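PDB 5UBU: putative acetamidase/formamidase from Yersinia enterocolitica subsp. palearctica serotype O:3, which probably hydrolyses carbon-nitrogen bonds other than peptide bonds in linear amides. Local coordinates for residues I91-A96 with D100-Y105; G214-G219 with I243-I248; W255-N260 with I264-S269; R282-W287 with M301-C306. All coordinates share one frame; numbering follows the deposited sequence.

Contact 1 (I91-A96 with D100-Y105); sequences IMINGA and DVIAVY
Ile93 and Ile102 meet tip to tip, and this apolar touch is the centre of the contact. The CD1 methyl of Ile102 lies 3.9 Å from Ile93 CG1 and nearly as close to Ile93 CB and CD1, so one methyl rests against much of the opposing side chain. Ile102 is bent at its second torsion (chi2 -62°), which leaves CD1 within 4.2 Å of Ala96 CB as well. Val245, on strand 239-248, touches both isoleucines and extends the apolar cluster.

Polar groups meet at the other end, without bonding to each other. Asp100 OD2 comes 3.6 Å from Gly95 O, but its partners lie elsewhere: Glu97 N by a hydrogen bond and Lys249 NZ by a salt bridge. Asn250 N holds OD1, so both oxygens of this buried carboxylate are bonded.

Within 91-96 the chain reverses through a type II beta turn, closed by Ala96 N to Ile93 O at 3.2 Å. Gly95 takes the positive phi (99°) that this turn requires at its third residue. Strands 87-93 and 101-111, joined by this short connection, belong to different sheets and meet through side chains, as in a beta-arch.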
loop_
_atom_site.group_PDB
_atom_site.type_symbol
_atom_site.label_atom_id
_atom_site.label_comp_id
_atom_site.label_asym_id
_atom_site.label_seq_id
_atom_site.Cartn_x
_atom_site.Cartn_y
_atom_site.Cartn_z
ATOM N N ILE B 91 23.285 -19.165 17.640
ATOM C CA ILE B 91 23.882 -19.176 18.965
ATOM C C ILE B 91 22.783 -19.644 19.915
ATOM O O ILE B 91 21.660 -19.156 19.833
ATOM C CB ILE B 91 24.371 -17.774 19.368
ATOM C CG1 ILE B 91 25.423 -17.287 18.365
ATOM C CG2 ILE B 91 24.939 -17.784 20.787
ATOM C CD1 ILE B 91 25.975 -15.904 18.633
HETATM N N MSE B 92 23.098 -20.579 20.806
HETATM C CA MSE B 92 22.106 -21.101 21.760
HETATM C C MSE B 92 22.290 -20.499 23.122
HETATM O O MSE B 92 23.412 -20.413 23.614
HETATM C CB MSE B 92 22.238 -22.615 21.896
HETATM C CG MSE B 92 22.321 -23.327 20.545
HETATM SE SE MSE B 92 20.610 -23.201 19.568
HETATM C CE MSE B 92 19.590 -24.638 20.470
ATOM N N ILE B 93 21.194 -20.054 23.731
ATOM C CA ILE B 93 21.244 -19.474 25.067
ATOM C C ILE B 93 20.640 -20.512 26.012
ATOM O O ILE B 93 19.491 -20.925 25.840
ATOM C CB ILE B 93 20.503 -18.119 25.178
ATOM C CG1 ILE B 93 21.142 -17.048 24.271
ATOM C CG2 ILE B 93 20.539 -17.614 26.613
ATOM C CD1 ILE B 93 20.959 -17.249 22.785
ATOM N N ASN B 94 21.430 -20.929 26.996
ATOM C CA ASN B 94 21.022 -21.929 27.970
ATOM C C ASN B 94 19.809 -21.469 28.783
ATOM O O ASN B 94 19.866 -20.449 29.470
ATOM C CB ASN B 94 22.205 -22.238 28.915
ATOM C CG ASN B 94 21.925 -23.408 29.846
ATOM O OD1 ASN B 94 20.912 -24.081 29.732
ATOM N ND2 ASN B 94 22.835 -23.661 30.762
ATOM N N GLY B 95 18.725 -22.244 28.694
ATOM C CA GLY B 95 17.476 -21.958 29.410
ATOM C C GLY B 95 16.394 -21.264 28.594
ATOM O O GLY B 95 15.237 -21.235 29.011
ATOM N N ALA B 96 16.757 -20.710 27.436
ATOM C CA ALA B 96 15.786 -20.002 26.588
ATOM C C ALA B 96 14.701 -20.932 26.044
ATOM O O ALA B 96 14.992 -22.022 25.555
ATOM C CB ALA B 96 16.495 -19.295 25.443
ATOM N N ASP B 100 10.080 -16.473 26.263
ATOM C CA ASP B 100 11.199 -15.685 26.793
ATOM C C ASP B 100 11.620 -14.626 25.784
ATOM O O ASP B 100 11.025 -14.499 24.703
ATOM C CB ASP B 100 12.407 -16.581 27.141
ATOM C CG ASP B 100 12.124 -17.536 28.301
ATOM O OD1 ASP B 100 11.108 -17.341 29.001
ATOM O OD2 ASP B 100 12.936 -18.465 28.529
ATOM N N VAL B 101 12.637 -13.856 26.159
ATOM C CA VAL B 101 13.168 -12.805 25.315
ATOM C C VAL B 101 14.685 -12.786 25.403
ATOM O O VAL B 101 15.247 -12.885 26.498
ATOM C CB VAL B 101 12.636 -11.426 25.752
ATOM C CG1 VAL B 101 13.335 -10.300 25.010
ATOM C CG2 VAL B 101 11.136 -11.345 25.528
ATOM N N ILE B 102 15.339 -12.674 24.248
ATOM C CA ILE B 102 16.785 -12.583 24.196
ATOM C C ILE B 102 17.115 -11.100 24.151
ATOM O O ILE B 102 16.586 -10.377 23.314
ATOM C CB ILE B 102 17.363 -13.226 22.927
ATOM C CG1 ILE B 102 17.006 -14.710 22.850
ATOM C CG2 ILE B 102 18.877 -13.036 22.869
ATOM C CD1 ILE B 102 17.559 -15.558 23.985
ATOM N N ALA B 103 17.972 -10.648 25.061
ATOM C CA ALA B 103 18.401 -9.257 25.093
ATOM C C ALA B 103 19.793 -9.230 24.484
ATOM O O ALA B 103 20.683 -9.926 24.961
ATOM C CB ALA B 103 18.426 -8.731 26.519
ATOM N N VAL B 104 19.977 -8.442 23.429
ATOM C CA VAL B 104 21.276 -8.357 22.766
ATOM C C VAL B 104 21.819 -6.943 22.878
ATOM O O VAL B 104 21.327 -6.024 22.221
ATOM C CB VAL B 104 21.181 -8.748 21.275
ATOM C CG1 VAL B 104 22.557 -8.681 20.618
ATOM C CG2 VAL B 104 20.586 -10.141 21.127
ATOM N N TYR B 105 22.826 -6.769 23.724
ATOM C CA TYR B 105 23.464 -5.472 23.902
ATOM C C TYR B 105 24.722 -5.417 23.053
ATOM O O TYR B 105 25.619 -6.216 23.236
ATOM C CB TYR B 105 23.784 -5.199 25.380
ATOM C CG TYR B 105 24.650 -3.983 25.581
ATOM C CD1 TYR B 105 24.201 -2.724 25.204
ATOM C CD2 TYR B 105 25.907 -4.079 26.174
ATOM C CE1 TYR B 105 24.994 -1.594 25.363
ATOM C CE2 TYR B 105 26.704 -2.949 26.353
ATOM C CZ TYR B 105 26.238 -1.712 25.941
ATOM O OH TYR B 105 27.004 -0.587 26.099
#

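Contact 2 (G214-G219 with I243-I248); sequences GRLFIG and IKVDLI
Leu216 reaches across to Val245 and Ile243, and Ile218 to Ile243, all three pairs meeting tip to tip. The closest approach is between Leu216 CD2 and Val245 CG2, at 3.7 Å. The same leucine methyl stands 4.2 Å from Ile243 CD1, so it is shared between two residues of the facing strand. Ile243 uses its other branch for the second pair: its CG2 lies 4.1 Å from Ile218 CD1. Ile218 is fully extended, with CG1 anti to the backbone N (chi1 -171°) and CD1 carried on along the same line, which projects its terminal methyl toward the opposite layer.

The backbones stay well apart. Strand axes approach to 11.0 Å and run nearly antiparallel, at 153°, and the nearest CA atoms, those of Leu216 and Val245, are 9.3 Å from each other. The side chains that meet between them are buried and aliphatic.

Each strand is positioned by its own sheet: Leu216 shares backbone hydrogen bonds with Ile91 and Ile218 with Asn88, while Ile243 pairs with Val56 and Lys244 with Tyr105. Leu173 packs on both Leu216 and Ile218, widening the apolar layer. Within 243-248, Asp246 OD1 receives Leu247 N on its anti lone pair. Beyond Gly219, strand 214-222 runs on to the sodium ligands Asp220 and His222. Two sheets facing each other through the ends of aliphatic side chains give the packing of a beta-sandwich-like core.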
loop_
_atom_site.group_PDB
_atom_site.type_symbol
_atom_site.label_atom_id
_atom_site.label_comp_id
_atom_site.label_asym_id
_atom_site.label_seq_id
_atom_site.Cartn_x
_atom_site.Cartn_y
_atom_site.Cartn_z
ATOM N N GLY B 214 16.569 -20.268 21.825
ATOM C CA GLY B 214 16.582 -18.948 21.207
ATOM C C GLY B 214 16.999 -18.966 19.749
ATOM O O GLY B 214 16.220 -18.561 18.869
ATOM N N ARG B 215 18.221 -19.439 19.494
ATOM C CA ARG B 215 18.779 -19.494 18.133
ATOM C C ARG B 215 19.003 -18.091 17.584
ATOM O O ARG B 215 18.309 -17.645 16.681
ATOM C CB ARG B 215 17.918 -20.350 17.191
ATOM C CG ARG B 215 18.055 -21.829 17.463
ATOM C CD ARG B 215 17.088 -22.653 16.634
ATOM N NE ARG B 215 17.583 -24.030 16.581
ATOM C CZ ARG B 215 18.355 -24.533 15.608
ATOM N NH1 ARG B 215 18.706 -23.813 14.540
ATOM N NH2 ARG B 215 18.761 -25.791 15.686
ATOM N N LEU B 216 19.986 -17.409 18.159
ATOM C CA LEU B 216 20.331 -16.045 17.770
ATOM C C LEU B 216 21.211 -16.016 16.524
ATOM O O LEU B 216 22.203 -16.736 16.441
ATOM C CB LEU B 216 21.069 -15.337 18.913
ATOM C CG LEU B 216 21.561 -13.897 18.682
ATOM C CD1 LEU B 216 20.406 -12.952 18.389
ATOM C CD2 LEU B 216 22.348 -13.439 19.907
ATOM N N PHE B 217 20.828 -15.172 15.570
ATOM C CA PHE B 217 21.570 -14.981 14.329
ATOM C C PHE B 217 21.957 -13.513 14.219
ATOM O O PHE B 217 21.188 -12.627 14.611
ATOM C CB PHE B 217 20.722 -15.351 13.113
ATOM C CG PHE B 217 20.381 -16.803 13.015
ATOM C CD1 PHE B 217 19.270 -17.314 13.659
ATOM C CD2 PHE B 217 21.158 -17.654 12.231
ATOM C CE1 PHE B 217 18.939 -18.658 13.540
ATOM C CE2 PHE B 217 20.842 -18.995 12.107
ATOM C CZ PHE B 217 19.721 -19.502 12.752
ATOM N N ILE B 218 23.139 -13.252 13.678
ATOM C CA ILE B 218 23.620 -11.872 13.522
ATOM C C ILE B 218 24.402 -11.739 12.217
ATOM O O ILE B 218 24.929 -12.720 11.692
ATOM C CB ILE B 218 24.459 -11.437 14.756
ATOM C CG1 ILE B 218 24.788 -9.949 14.713
ATOM C CG2 ILE B 218 25.733 -12.280 14.884
ATOM C CD1 ILE B 218 25.488 -9.448 15.959
ATOM N N GLY B 219 24.442 -10.530 11.671
ATOM C CA GLY B 219 25.182 -10.277 10.427
ATOM C C GLY B 219 24.850 -8.962 9.777
ATOM O O GLY B 219 24.162 -8.137 10.364
ATOM N N ILE B 243 29.037 -8.429 21.348
ATOM C CA ILE B 243 27.716 -8.344 21.972
ATOM C C ILE B 243 27.665 -9.034 23.330
ATOM O O ILE B 243 28.512 -9.880 23.640
ATOM C CB ILE B 243 26.631 -8.987 21.073
ATOM C CG1 ILE B 243 26.918 -10.477 20.829
ATOM C CG2 ILE B 243 26.543 -8.258 19.745
ATOM C CD1 ILE B 243 25.883 -11.175 19.976
ATOM N N LYS B 244 26.679 -8.643 24.138
ATOM C CA LYS B 244 26.441 -9.252 25.447
ATOM C C LYS B 244 24.998 -9.744 25.306
ATOM O O LYS B 244 24.090 -8.959 25.036
ATOM C CB LYS B 244 26.571 -8.238 26.597
ATOM C CG LYS B 244 27.039 -8.797 27.937
ATOM C CD LYS B 244 26.452 -8.131 29.179
ATOM C CE LYS B 244 27.246 -8.443 30.447
ATOM N NZ LYS B 244 26.437 -8.243 31.680
ATOM N N VAL B 245 24.794 -11.043 25.454
ATOM C CA VAL B 245 23.477 -11.648 25.297
ATOM C C VAL B 245 22.961 -12.117 26.647
ATOM O O VAL B 245 23.670 -12.830 27.359
ATOM C CB VAL B 245 23.562 -12.849 24.334
ATOM C CG1 VAL B 245 22.187 -13.482 24.119
ATOM C CG2 VAL B 245 24.180 -12.414 23.007
ATOM N N ASP B 246 21.740 -11.721 27.006
ATOM C CA ASP B 246 21.166 -12.129 28.280
ATOM C C ASP B 246 19.752 -12.652 27.986
ATOM O O ASP B 246 19.292 -12.606 26.835
ATOM C CB ASP B 246 21.208 -10.981 29.295
ATOM C CG ASP B 246 21.214 -11.473 30.774
ATOM O OD1 ASP B 246 20.642 -12.546 31.084
ATOM O OD2 ASP B 246 21.797 -10.762 31.638
ATOM N N LEU B 247 19.086 -13.182 29.014
ATOM C CA LEU B 247 17.771 -13.782 28.862
ATOM C C LEU B 247 16.775 -13.267 29.885
ATOM O O LEU B 247 17.062 -13.257 31.081
ATOM C CB LEU B 247 17.917 -15.290 29.045
ATOM C CG LEU B 247 16.689 -16.190 28.900
ATOM C CD1 LEU B 247 16.179 -16.157 27.473
ATOM C CD2 LEU B 247 17.044 -17.605 29.298
ATOM N N ILE B 248 15.606 -12.840 29.400
ATOM C CA ILE B 248 14.513 -12.355 30.245
ATOM C C ILE B 248 13.437 -13.427 30.162
ATOM O O ILE B 248 12.961 -13.764 29.085
ATOM C CB ILE B 248 13.967 -10.985 29.788
ATOM C CG1 ILE B 248 15.051 -9.906 29.921
ATOM C CG2 ILE B 248 12.754 -10.602 30.629
ATOM C CD1 ILE B 248 14.729 -8.617 29.197
#

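Contact 3 (W255-N260 with I264-S269)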
loop_
_atom_site.group_PDB
_atom_site.type_symbol
_atom_site.label_atom_id
_atom_site.label_comp_id
_atom_site.label_asym_id
_atom_site.label_seq_id
_atom_site.Cartn_x
_atom_site.Cartn_y
_atom_site.Cartn_z
ATOM N N TRP B 255 6.584 -8.471 18.734
ATOM C CA TRP B 255 7.543 -7.866 17.818
ATOM C C TRP B 255 8.823 -7.467 18.530
ATOM O O TRP B 255 8.843 -7.377 19.750
ATOM C CB TRP B 255 6.927 -6.628 17.169
ATOM C CG TRP B 255 5.787 -6.960 16.321
ATOM C CD1 TRP B 255 4.483 -7.025 16.689
ATOM C CD2 TRP B 255 5.836 -7.317 14.947
ATOM N NE1 TRP B 255 3.707 -7.385 15.621
ATOM C CE2 TRP B 255 4.516 -7.581 14.538
ATOM C CE3 TRP B 255 6.874 -7.433 14.010
ATOM C CZ2 TRP B 255 4.197 -7.950 13.237
ATOM C CZ3 TRP B 255 6.560 -7.810 12.717
ATOM C CH2 TRP B 255 5.230 -8.062 12.339
ATOM N N PRO B 256 9.903 -7.243 17.767
ATOM C CA PRO B 256 11.149 -6.817 18.401
ATOM C C PRO B 256 11.043 -5.433 19.014
ATOM O O PRO B 256 10.297 -4.595 18.519
ATOM C CB PRO B 256 12.153 -6.761 17.231
ATOM C CG PRO B 256 11.580 -7.639 16.175
ATOM C CD PRO B 256 10.091 -7.569 16.336
ATOM N N ARG B 257 11.791 -5.214 20.088
ATOM C CA ARG B 257 11.846 -3.923 20.762
ATOM C C ARG B 257 13.294 -3.612 21.036
ATOM O O ARG B 257 14.128 -4.511 21.060
ATOM C CB ARG B 257 11.076 -3.958 22.067
ATOM C CG ARG B 257 9.590 -4.118 21.886
ATOM C CD ARG B 257 8.893 -4.366 23.211
ATOM N NE ARG B 257 7.442 -4.426 23.028
ATOM C CZ ARG B 257 6.561 -4.681 23.989
ATOM N NH1 ARG B 257 6.953 -4.917 25.235
ATOM N NH2 ARG B 257 5.274 -4.706 23.697
HETATM N N MSE B 258 13.610 -2.339 21.202
HETATM C CA MSE B 258 14.982 -1.961 21.514
HETATM C C MSE B 258 14.957 -0.838 22.508
HETATM O O MSE B 258 13.922 -0.238 22.780
HETATM C CB MSE B 258 15.860 -1.760 20.262
HETATM C CG MSE B 258 15.775 -0.394 19.606
HETATM SE SE MSE B 258 17.069 0.896 20.373
HETATM C CE MSE B 258 16.437 2.458 19.346
ATOM N N GLU B 259 16.124 -0.567 23.059
ATOM C CA GLU B 259 16.279 0.433 24.080
ATOM C C GLU B 259 17.686 0.988 24.013
ATOM O O GLU B 259 18.621 0.263 23.699
ATOM C CB GLU B 259 16.067 -0.271 25.418
ATOM C CG GLU B 259 16.224 0.574 26.664
ATOM C CD GLU B 259 16.065 -0.218 27.963
ATOM O OE1 GLU B 259 16.067 -1.469 27.947
ATOM O OE2 GLU B 259 15.951 0.431 29.019
ATOM N N ASN B 260 17.830 2.279 24.275
ATOM C CA ASN B 260 19.150 2.917 24.323
ATOM C C ASN B 260 19.129 3.996 25.405
ATOM O O ASN B 260 18.146 4.131 26.128
ATOM C CB ASN B 260 19.624 3.431 22.948
ATOM C CG ASN B 260 18.710 4.457 22.345
ATOM O OD1 ASN B 260 17.924 5.101 23.037
ATOM N ND2 ASN B 260 18.820 4.630 21.027
ATOM N N ILE B 264 12.997 4.160 24.007
ATOM C CA ILE B 264 12.533 2.783 23.893
ATOM C C ILE B 264 11.876 2.796 22.503
ATOM O O ILE B 264 11.411 3.847 22.054
ATOM C CB ILE B 264 11.544 2.338 25.001
ATOM C CG1 ILE B 264 10.205 3.070 24.906
ATOM C CG2 ILE B 264 12.175 2.518 26.370
ATOM C CD1 ILE B 264 9.178 2.556 25.879
HETATM N N MSE B 265 11.841 1.648 21.828
HETATM C CA MSE B 265 11.271 1.580 20.492
HETATM C C MSE B 265 10.684 0.247 20.163
HETATM O O MSE B 265 11.226 -0.777 20.545
HETATM C CB MSE B 265 12.430 1.874 19.526
HETATM C CG MSE B 265 12.074 1.808 18.028
HETATM SE SE MSE B 265 13.699 1.587 16.901
HETATM C CE MSE B 265 14.259 3.460 16.981
ATOM N N SER B 266 9.549 0.260 19.467
ATOM C CA SER B 266 8.895 -0.961 19.000
ATOM C C SER B 266 9.180 -1.019 17.506
ATOM O O SER B 266 8.955 -0.038 16.790
ATOM C CB SER B 266 7.399 -0.938 19.265
ATOM O OG SER B 266 7.122 -1.027 20.648
ATOM N N ILE B 267 9.666 -2.164 17.038
ATOM C CA ILE B 267 10.040 -2.337 15.635
ATOM C C ILE B 267 9.086 -3.246 14.877
ATOM O O ILE B 267 9.057 -4.441 15.107
ATOM C CB ILE B 267 11.469 -2.906 15.543
ATOM C CG1 ILE B 267 12.442 -1.987 16.303
ATOM C CG2 ILE B 267 11.894 -3.068 14.085
ATOM C CD1 ILE B 267 13.853 -2.520 16.429
ATOM N N GLY B 268 8.321 -2.664 13.962
ATOM C CA GLY B 268 7.367 -3.417 13.153
ATOM C C GLY B 268 7.863 -3.570 11.731
ATOM O O GLY B 268 8.546 -2.685 11.218
ATOM N N SER B 269 7.516 -4.682 11.087
ATOM C CA SER B 269 7.936 -4.927 9.708
ATOM C C SER B 269 6.799 -5.471 8.870
ATOM O O SER B 269 6.156 -6.434 9.260
ATOM C CB SER B 269 9.118 -5.900 9.667
ATOM O OG SER B 269 10.243 -5.356 10.314
#
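Strand 257-260 and strand 264-269 form an antiparallel hairpin, their axes 4.7 Å apart at the closest point and at 157° to each other, with Met258 and Met265 as a hydrogen-bonded pair between the non-hydrogen-bonded pairs Arg257-Ser266 and Glu259-Ile264. Met258 N donates to Met265 O at 2.9 Å, and Met265 N returns a bond to Met258 O. Farther along, Ile267 N reaches Pro256 O at 2.9 Å in a fairly straight bond (165°).

The two selenomethionines cross at a slant. Met258, bent at chi2 (88°), folds over its cross-strand partner, bringing its CE to 3.8 Å from Met265 SE. Its CG also packs on Ile267 CD1 at 4.3 Å, and Ile267 CB lies equally far from Pro256 CB. Past the paired residues, the indole of Trp255 spreads along the other strand, its CE3 4.1 Å from Gly268 CA and its CH2 3.6 Å from Ser269 O.

On the face away from the two selenomethionines, the extended Arg257 runs beside Ser266. Their polar ends converge on Asp283 OD2 of helix 273-291, through a salt bridge from Arg257 NE and a hydrogen bond with Ser266 OG, and Trp287 makes a cation-pi contact with the guanidinium of Arg257. The selenomethionine pair makes one face largely apolar, while on the other a buried guanidinium is probably balanced by the helix carboxylate.

Contact 4 (R282-W287 with M301-C306); sequences RDLIYW and MLLSQC
No flat group takes part where Leu284 and Ile285 meet Leu303; the rings of 282-287 pack elsewhere. The Tyr286 ring has Arg282 O over one face, 3.5 Å above the plane and nearer the ring's periphery than its centre, one helical turn back. Trp287 meets the Phe292 ring with the planes at about 60°.

The junction between the helices is aliphatic. Leu303 is the single residue of 301-306 that enters it, and its CD1 does most of the work, lying 3.6 Å from Ile285 CG1 and 3.9 Å from Leu284 CD2. Its second methyl, CD2, is 4.0 Å from that same Leu284 CD2, so both branches of Leu303 rest near one methyl. The leucines meet at a slant, whereas Ile285 and Leu303 run alongside each other, pointing opposite ways. With CG anti to the carbonyl carbon (chi1 -73°) and an extended chi2, Leu303 directs CD1 between its two partners.

Near the end of helix 296-306, Leu302 O accepts from both Gln305 N and Cys306 N, which mixes 3-10 and alpha-helical bonding. Gln305 NE2 also bonds back to Met301 O at 3.3 Å (144°). Leu325 of strand 319-326 packs on Leu303, while Ser304 OG bonds Thr233 O of the third subunit and Arg282 forms a salt bridge with Asp133 of the second subunit. Burial of three aliphatic side chains joins the helices, and Ile285 also packs on Leu138 of the second subunit and Leu129 of the third, so the junction continues into the subunit interfaces.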
loop_
_atom_site.group_PDB
_atom_site.type_symbol
_atom_site.label_atom_id
_atom_site.label_comp_id
_atom_site.label_asym_id
_atom_site.label_seq_id
_atom_site.Cartn_x
_atom_site.Cartn_y
_atom_site.Cartn_z
ATOM N N ARG B 282 1.302 0.550 17.513
ATOM C CA ARG B 282 0.375 -0.209 18.359
ATOM C C ARG B 282 1.146 -1.009 19.418
ATOM O O ARG B 282 0.719 -1.102 20.577
ATOM C CB ARG B 282 -0.510 -1.141 17.557
ATOM C CG ARG B 282 -1.685 -1.610 18.403
ATOM C CD ARG B 282 -2.629 -2.535 17.698
ATOM N NE ARG B 282 -2.069 -3.866 17.501
ATOM C CZ ARG B 282 -2.737 -4.897 16.996
ATOM N NH1 ARG B 282 -2.117 -6.061 16.838
ATOM N NH2 ARG B 282 -4.010 -4.770 16.632
ATOM N N ASP B 283 2.276 -1.580 19.012
ATOM C CA ASP B 283 3.094 -2.362 19.938
ATOM C C ASP B 283 3.622 -1.458 21.041
ATOM O O ASP B 283 3.667 -1.866 22.200
ATOM C CB ASP B 283 4.283 -3.014 19.249
ATOM C CG ASP B 283 5.051 -3.932 20.185
ATOM O OD1 ASP B 283 4.485 -4.971 20.574
ATOM O OD2 ASP B 283 6.223 -3.631 20.516
ATOM N N LEU B 284 4.031 -0.243 20.668
ATOM C CA LEU B 284 4.540 0.719 21.639
ATOM C C LEU B 284 3.449 1.039 22.665
ATOM O O LEU B 284 3.702 1.030 23.870
ATOM C CB LEU B 284 5.027 1.995 20.943
ATOM C CG LEU B 284 5.636 3.086 21.827
ATOM C CD1 LEU B 284 6.782 2.534 22.654
ATOM C CD2 LEU B 284 6.115 4.233 20.967
ATOM N N ILE B 285 2.234 1.286 22.175
ATOM C CA ILE B 285 1.086 1.579 23.043
ATOM C C ILE B 285 0.832 0.421 24.006
ATOM O O ILE B 285 0.591 0.646 25.188
ATOM C CB ILE B 285 -0.184 1.906 22.225
ATOM C CG1 ILE B 285 0.011 3.240 21.498
ATOM C CG2 ILE B 285 -1.403 2.021 23.133
ATOM C CD1 ILE B 285 -1.079 3.574 20.505
ATOM N N TYR B 286 0.892 -0.814 23.513
ATOM C CA TYR B 286 0.672 -1.955 24.395
ATOM C C TYR B 286 1.797 -2.089 25.439
ATOM O O TYR B 286 1.562 -2.535 26.576
ATOM C CB TYR B 286 0.503 -3.270 23.637
ATOM C CG TYR B 286 -0.726 -3.388 22.759
ATOM C CD1 TYR B 286 -1.908 -2.685 23.037
ATOM C CD2 TYR B 286 -0.770 -4.342 21.745
ATOM C CE1 TYR B 286 -3.038 -2.844 22.240
ATOM C CE2 TYR B 286 -1.907 -4.518 20.970
ATOM C CZ TYR B 286 -3.038 -3.771 21.223
ATOM O OH TYR B 286 -4.160 -3.947 20.445
ATOM N N TRP B 287 3.001 -1.692 25.040
ATOM C CA TRP B 287 4.165 -1.734 25.911
ATOM C C TRP B 287 4.017 -0.688 27.015
ATOM O O TRP B 287 4.267 -0.979 28.191
ATOM C CB TRP B 287 5.435 -1.540 25.070
ATOM C CG TRP B 287 6.744 -1.694 25.778
ATOM C CD1 TRP B 287 6.972 -2.288 26.991
ATOM C CD2 TRP B 287 8.033 -1.460 25.209
ATOM N NE1 TRP B 287 8.313 -2.318 27.261
ATOM C CE2 TRP B 287 8.991 -1.833 26.176
ATOM C CE3 TRP B 287 8.473 -0.926 23.990
ATOM C CZ2 TRP B 287 10.360 -1.687 25.969
ATOM C CZ3 TRP B 287 9.836 -0.781 23.780
ATOM C CH2 TRP B 287 10.763 -1.166 24.766
HETATM N N MSE B 301 -3.226 9.056 22.354
HETATM C CA MSE B 301 -3.322 10.493 22.111
HETATM C C MSE B 301 -2.041 11.191 22.463
HETATM O O MSE B 301 -1.709 12.189 21.841
HETATM C CB MSE B 301 -4.490 11.081 22.882
HETATM C CG MSE B 301 -5.807 10.538 22.341
HETATM SE SE MSE B 301 -7.323 11.248 23.385
HETATM C CE MSE B 301 -7.393 13.130 22.831
ATOM N N LEU B 302 -1.308 10.682 23.453
ATOM C CA LEU B 302 -0.035 11.302 23.845
ATOM C C LEU B 302 1.016 11.097 22.752
ATOM O O LEU B 302 1.781 12.016 22.450
ATOM C CB LEU B 302 0.491 10.750 25.184
ATOM C CG LEU B 302 1.798 11.374 25.683
ATOM C CD1 LEU B 302 1.608 12.846 25.999
ATOM C CD2 LEU B 302 2.323 10.650 26.906
ATOM N N LEU B 303 1.068 9.887 22.184
ATOM C CA LEU B 303 2.017 9.575 21.108
ATOM C C LEU B 303 1.718 10.372 19.856
ATOM O O LEU B 303 2.574 10.511 18.992
ATOM C CB LEU B 303 2.035 8.086 20.777
ATOM C CG LEU B 303 2.717 7.205 21.809
ATOM C CD1 LEU B 303 2.548 5.743 21.442
ATOM C CD2 LEU B 303 4.188 7.568 21.924
ATOM N N SER B 304 0.495 10.885 19.759
ATOM C CA SER B 304 0.108 11.714 18.638
ATOM C C SER B 304 0.757 13.103 18.810
ATOM O O SER B 304 0.675 13.946 17.918
ATOM C CB SER B 304 -1.415 11.823 18.573
ATOM O OG SER B 304 -1.836 12.431 17.367
ATOM N N GLN B 305 1.414 13.316 19.957
ATOM C CA GLN B 305 2.090 14.579 20.277
ATOM C C GLN B 305 3.611 14.404 20.479
ATOM O O GLN B 305 4.373 15.342 20.230
ATOM C CB GLN B 305 1.525 15.182 21.580
ATOM C CG GLN B 305 0.011 15.102 21.762
ATOM C CD GLN B 305 -0.775 15.674 20.607
ATOM O OE1 GLN B 305 -0.326 16.603 19.927
ATOM N NE2 GLN B 305 -1.973 15.137 20.390
ATOM N N CYS B 306 4.040 13.211 20.920
ATOM C CA CYS B 306 5.455 12.938 21.243
ATOM C C CYS B 306 6.126 11.782 20.540
ATOM O O CYS B 306 7.338 11.605 20.671
ATOM C CB CYS B 306 5.546 12.609 22.727
ATOM S SG CYS B 306 4.791 13.866 23.730
#

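How the contacts relate
The four contacts follow one another along the chain. Contacts 1 and 2 lie together, centres about 5 Å apart, and join the same two sheets: strands 87-93 and 214-222 are neighbours in one, 101-111 and 239-248 in the other. Contact 3 lies about 15 Å from contact 2, between centres, farther across the sheet that carries 101-111 and 239-248. Contact 4, centred about 13 Å from contact 3 and about 27 Å from contacts 1 and 2, belongs to the helices; helix 273-291 follows strand 263-270 and lies against the hairpin. One large sheet thus takes part in the sandwich-like core through 101-111 and 239-248 and carries helices, which reach neighbouring subunits, against its hairpin 257-270.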